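Local structure of beta-agarase B (Zobellia galactanivorans, 4ATF) at residues G67-S76 against T88-G99. The protein hydrolyses the beta-1,4-galactosidic linkages of agarose at random positions and with retention of anomeric configuration, releasing mainly tetramers. The protein carries 1 engineered substitution. Sequence-based numbering, arbitrary orientation.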
loop_
_atom_site.group_PDB
_atom_site.type_symbol
_atom_site.label_atom_id
_atom_site.label_comp_id
_atom_site.label_asym_id
_atom_site.label_seq_id
_atom_site.Cartn_x
_atom_site.Cartn_y
_atom_site.Cartn_z
ATOM N N GLY A 67 12.220 6.970 -6.806
ATOM C CA GLY A 67 13.545 6.318 -6.583
ATOM C C GLY A 67 14.044 5.698 -7.850
ATOM O O GLY A 67 13.991 6.342 -8.931
ATOM N N LEU A 68 14.533 4.452 -7.738
ATOM C CA LEU A 68 14.968 3.675 -8.918
ATOM C C LEU A 68 13.793 2.942 -9.587
ATOM O O LEU A 68 14.001 2.185 -10.540
ATOM C CB LEU A 68 15.991 2.637 -8.494
ATOM C CG LEU A 68 17.331 3.172 -7.978
ATOM C CD1 LEU A 68 18.226 2.027 -7.410
ATOM C CD2 LEU A 68 17.986 3.949 -9.104
ATOM N N THR A 69 12.569 3.132 -9.099
ATOM C CA THR A 69 11.389 2.390 -9.667
ATOM C C THR A 69 11.108 2.756 -11.143
ATOM O O THR A 69 11.102 3.959 -11.504
ATOM C CB THR A 69 10.094 2.645 -8.902
ATOM O OG1 THR A 69 10.319 2.452 -7.491
ATOM C CG2 THR A 69 9.020 1.691 -9.382
ATOM N N GLU A 70 10.909 1.737 -12.007
ATOM C CA GLU A 70 10.334 2.062 -13.337
ATOM C C GLU A 70 9.221 1.044 -13.570
ATOM O O GLU A 70 9.507 -0.125 -13.918
ATOM C CB GLU A 70 11.428 2.027 -14.420
ATOM C CG GLU A 70 10.770 2.240 -15.828
ATOM C CD GLU A 70 11.814 2.252 -16.961
ATOM O OE1 GLU A 70 12.441 3.328 -17.163
ATOM O OE2 GLU A 70 11.992 1.200 -17.651
ATOM N N TRP A 71 7.978 1.421 -13.255
ATOM C CA TRP A 71 6.900 0.460 -13.353
ATOM C C TRP A 71 6.704 -0.012 -14.789
ATOM O O TRP A 71 6.854 0.770 -15.734
ATOM C CB TRP A 71 5.579 1.026 -12.848
ATOM C CG TRP A 71 5.576 1.168 -11.307
ATOM C CD1 TRP A 71 5.989 0.232 -10.360
ATOM C CD2 TRP A 71 5.098 2.283 -10.577
ATOM N NE1 TRP A 71 5.792 0.717 -9.080
ATOM C CE2 TRP A 71 5.270 1.993 -9.185
ATOM C CE3 TRP A 71 4.543 3.526 -10.952
ATOM C CZ2 TRP A 71 4.875 2.915 -8.161
ATOM C CZ3 TRP A 71 4.156 4.433 -9.916
ATOM C CH2 TRP A 71 4.343 4.117 -8.559
ATOM N N LYS A 72 6.265 -1.266 -14.939
ATOM C CA LYS A 72 5.984 -1.898 -16.264
ATOM C C LYS A 72 4.713 -2.722 -16.191
ATOM O O LYS A 72 4.458 -3.433 -15.180
ATOM C CB LYS A 72 7.176 -2.810 -16.642
ATOM C CG LYS A 72 8.446 -2.034 -17.056
ATOM C CD LYS A 72 8.247 -1.310 -18.461
ATOM C CE LYS A 72 9.537 -0.635 -18.846
ATOM N NZ LYS A 72 9.470 0.117 -20.135
ATOM N N ARG A 73 3.897 -2.649 -17.246
ATOM C CA ARG A 73 2.668 -3.465 -17.348
ATOM C C ARG A 73 2.998 -4.952 -17.243
ATOM O O ARG A 73 2.273 -5.679 -16.618
ATOM C CB ARG A 73 1.899 -3.197 -18.660
ATOM C CG ARG A 73 1.254 -1.809 -18.634
ATOM C CD ARG A 73 0.546 -1.496 -19.926
ATOM N NE ARG A 73 0.038 -0.105 -19.951
ATOM C CZ ARG A 73 -1.034 0.329 -19.313
ATOM N NH1 ARG A 73 -1.758 -0.500 -18.562
ATOM N NH2 ARG A 73 -1.388 1.624 -19.432
ATOM N N ASP A 74 4.109 -5.374 -17.840
ATOM C CA ASP A 74 4.447 -6.785 -17.879
ATOM C C ASP A 74 5.292 -7.303 -16.670
ATOM O O ASP A 74 5.870 -8.408 -16.734
ATOM C CB ASP A 74 5.122 -7.086 -19.225
ATOM C CG ASP A 74 6.537 -6.489 -19.339
ATOM O OD1 ASP A 74 7.021 -5.775 -18.431
ATOM O OD2 ASP A 74 7.184 -6.764 -20.377
ATOM N N ARG A 75 5.285 -6.551 -15.564
ATOM C CA ARG A 75 5.882 -7.064 -14.331
ATOM C C ARG A 75 4.807 -7.445 -13.282
ATOM O O ARG A 75 5.119 -7.681 -12.097
ATOM C CB ARG A 75 6.931 -6.061 -13.759
ATOM C CG ARG A 75 8.273 -6.079 -14.548
ATOM C CD ARG A 75 8.988 -7.413 -14.300
ATOM N NE ARG A 75 10.190 -7.659 -15.136
ATOM C CZ ARG A 75 10.153 -8.151 -16.392
ATOM N NH1 ARG A 75 8.989 -8.475 -16.994
ATOM N NH2 ARG A 75 11.276 -8.370 -17.049
ATOM N N SER A 76 3.550 -7.415 -13.689
ATOM C CA SER A 76 2.485 -8.014 -12.868
ATOM C C SER A 76 1.799 -9.142 -13.644
ATOM O O SER A 76 1.758 -9.134 -14.901
ATOM C CB SER A 76 1.458 -6.926 -12.432
ATOM O OG SER A 76 0.943 -6.297 -13.626
ATOM N N THR A 88 13.003 -6.732 -11.883
ATOM C CA THR A 88 14.227 -7.080 -12.639
ATOM C C THR A 88 14.976 -5.785 -12.960
ATOM O O THR A 88 14.323 -4.738 -13.184
ATOM C CB THR A 88 13.911 -7.841 -13.939
ATOM O OG1 THR A 88 12.965 -7.074 -14.719
ATOM C CG2 THR A 88 13.337 -9.246 -13.599
ATOM N N ARG A 89 16.308 -5.831 -12.960
ATOM C CA ARG A 89 17.117 -4.662 -13.391
ATOM C C ARG A 89 16.787 -4.244 -14.833
ATOM O O ARG A 89 16.689 -5.080 -15.763
ATOM C CB ARG A 89 18.618 -4.971 -13.290
ATOM C CG ARG A 89 19.511 -3.715 -13.277
ATOM C CD ARG A 89 20.372 -3.861 -11.994
ATOM N NE ARG A 89 19.872 -2.919 -11.113
ATOM C CZ ARG A 89 20.001 -2.841 -9.785
ATOM N NH1 ARG A 89 20.635 -3.712 -8.950
ATOM N NH2 ARG A 89 19.405 -1.794 -9.296
ATOM N N LYS A 90 16.560 -2.949 -15.025
ATOM C CA LYS A 90 16.369 -2.431 -16.379
ATOM C C LYS A 90 17.675 -2.578 -17.140
ATOM O O LYS A 90 18.740 -2.197 -16.641
ATOM C CB LYS A 90 15.910 -0.965 -16.346
ATOM C CG LYS A 90 15.720 -0.323 -17.730
ATOM C CD LYS A 90 15.177 1.105 -17.587
ATOM C CE LYS A 90 15.094 1.812 -18.969
ATOM N NZ LYS A 90 14.558 3.209 -18.811
ATOM N N PRO A 91 17.638 -3.170 -18.353
ATOM C CA PRO A 91 18.954 -3.364 -19.018
ATOM C C PRO A 91 19.682 -2.023 -19.231
ATOM O O PRO A 91 19.035 -1.033 -19.625
ATOM C CB PRO A 91 18.570 -3.988 -20.379
ATOM C CG PRO A 91 17.206 -4.690 -20.085
ATOM C CD PRO A 91 16.508 -3.764 -19.090
ATOM N N GLY A 92 20.986 -1.974 -18.932
ATOM C CA GLY A 92 21.817 -0.755 -19.120
ATOM C C GLY A 92 21.614 0.366 -18.086
ATOM O O GLY A 92 22.031 1.508 -18.312
ATOM N N SER A 93 20.909 0.104 -16.997
ATOM C CA SER A 93 20.496 1.203 -16.147
ATOM C C SER A 93 20.587 0.765 -14.688
ATOM O O SER A 93 20.687 -0.463 -14.420
ATOM C CB SER A 93 19.049 1.594 -16.515
ATOM O OG SER A 93 18.530 2.559 -15.623
ATOM N N ASP A 94 20.508 1.726 -13.753
ATOM C CA ASP A 94 20.350 1.350 -12.356
ATOM C C ASP A 94 18.883 1.109 -11.981
ATOM O O ASP A 94 18.603 0.508 -10.939
ATOM C CB ASP A 94 20.986 2.386 -11.385
ATOM C CG ASP A 94 22.496 2.490 -11.523
ATOM O OD1 ASP A 94 23.187 1.457 -11.622
ATOM O OD2 ASP A 94 23.009 3.627 -11.498
ATOM N N LYS A 95 17.949 1.588 -12.818
ATOM C CA LYS A 95 16.510 1.419 -12.556
ATOM C C LYS A 95 16.091 -0.074 -12.446
ATOM O O LYS A 95 16.772 -0.994 -12.975
ATOM C CB LYS A 95 15.668 2.173 -13.611
ATOM C CG LYS A 95 15.764 3.723 -13.389
ATOM C CD LYS A 95 15.141 4.591 -14.459
ATOM C CE LYS A 95 15.173 6.069 -14.003
ATOM N NZ LYS A 95 14.779 6.180 -12.561
ATOM N N ILE A 96 15.018 -0.299 -11.686
ATOM C CA ILE A 96 14.459 -1.613 -11.507
ATOM C C ILE A 96 13.017 -1.597 -12.023
ATOM O O ILE A 96 12.183 -0.833 -11.533
ATOM C CB ILE A 96 14.468 -2.029 -10.024
ATOM C CG1 ILE A 96 15.899 -1.889 -9.465
ATOM C CG2 ILE A 96 13.963 -3.498 -9.877
ATOM C CD1 ILE A 96 15.966 -1.919 -7.886
ATOM N N ASN A 97 12.738 -2.407 -13.031
ATOM C CA ASN A 97 11.364 -2.603 -13.506
ATOM C C ASN A 97 10.538 -3.486 -12.554
ATOM O O ASN A 97 10.998 -4.574 -12.122
ATOM C CB ASN A 97 11.393 -3.275 -14.899
ATOM C CG ASN A 97 12.045 -2.417 -15.984
ATOM O OD1 ASN A 97 12.880 -2.909 -16.765
ATOM N ND2 ASN A 97 11.631 -1.138 -16.089
ATOM N N MET A 98 9.307 -3.090 -12.223
ATOM C CA MET A 98 8.529 -3.875 -11.222
ATOM C C MET A 98 7.069 -3.507 -11.513
ATOM O O MET A 98 6.771 -2.635 -12.402
ATOM C CB MET A 98 8.977 -3.575 -9.762
ATOM C CG MET A 98 8.741 -2.160 -9.298
ATOM S SD MET A 98 9.669 -1.761 -7.758
ATOM C CE MET A 98 11.400 -1.857 -8.212
ATOM N N GLY A 99 6.164 -4.179 -10.836
ATOM C CA GLY A 99 4.733 -4.068 -11.135
ATOM C C GLY A 99 3.969 -2.988 -10.365
ATOM O O GLY A 99 4.373 -2.585 -9.256
#
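Glu70 and Asn97 lie side by side on one surface of a short parallel strand pair, 69-71 against 96-98. The backbone ladder runs from Ile96 N to Leu68 O (2.9 Å) through Glu70 N to Ile96 O and ends with Lys72 N donating to Met98 O; between them the bond from Met98 N to Glu70 O is weak. Asn97 ND2 reinforces that step, giving Glu70 O a nearly straight bond of 3.2 Å (175° at the hydrogen) and Glu70 OE2 another of 2.8 Å, the latter on the anti side of the carboxylate and tilted out of its plane. Both acceptors lie in the plane of the Asn97 amide, which fixes its rotation. Lys90, its chain fully extended, crosses Glu70 at about a right angle, and Lys90 NZ takes the syn lone pair of Glu70 OE1 at 2.7 Å; Lys72 NZ adds a long salt bridge to Glu70 OE2. In this GH16 beta-sandwich, 69-71 joins 96-103, itself a neighbour of strand 255-262. The opposite surface carries Thr69, Trp71 and Met98: Thr69 CG2 sits over the Trp71 ring, off-centre toward its rim, and Met98 CG touches Trp71 CD1 (3.8 Å). Trp71 NE1 bonds to Thr261 O, and its ring meets substrate-binding Tyr59. Beyond the ladder, Arg75 bends at chi2 (-69°), bringing its guanidinium edge to Thr88, where NE (2.9 Å) and NH2 (3.2 Å) both grip Thr88 OG1 in plane. A leucine in place of Arg75 would probably leave Thr88 OG1 without these two donors.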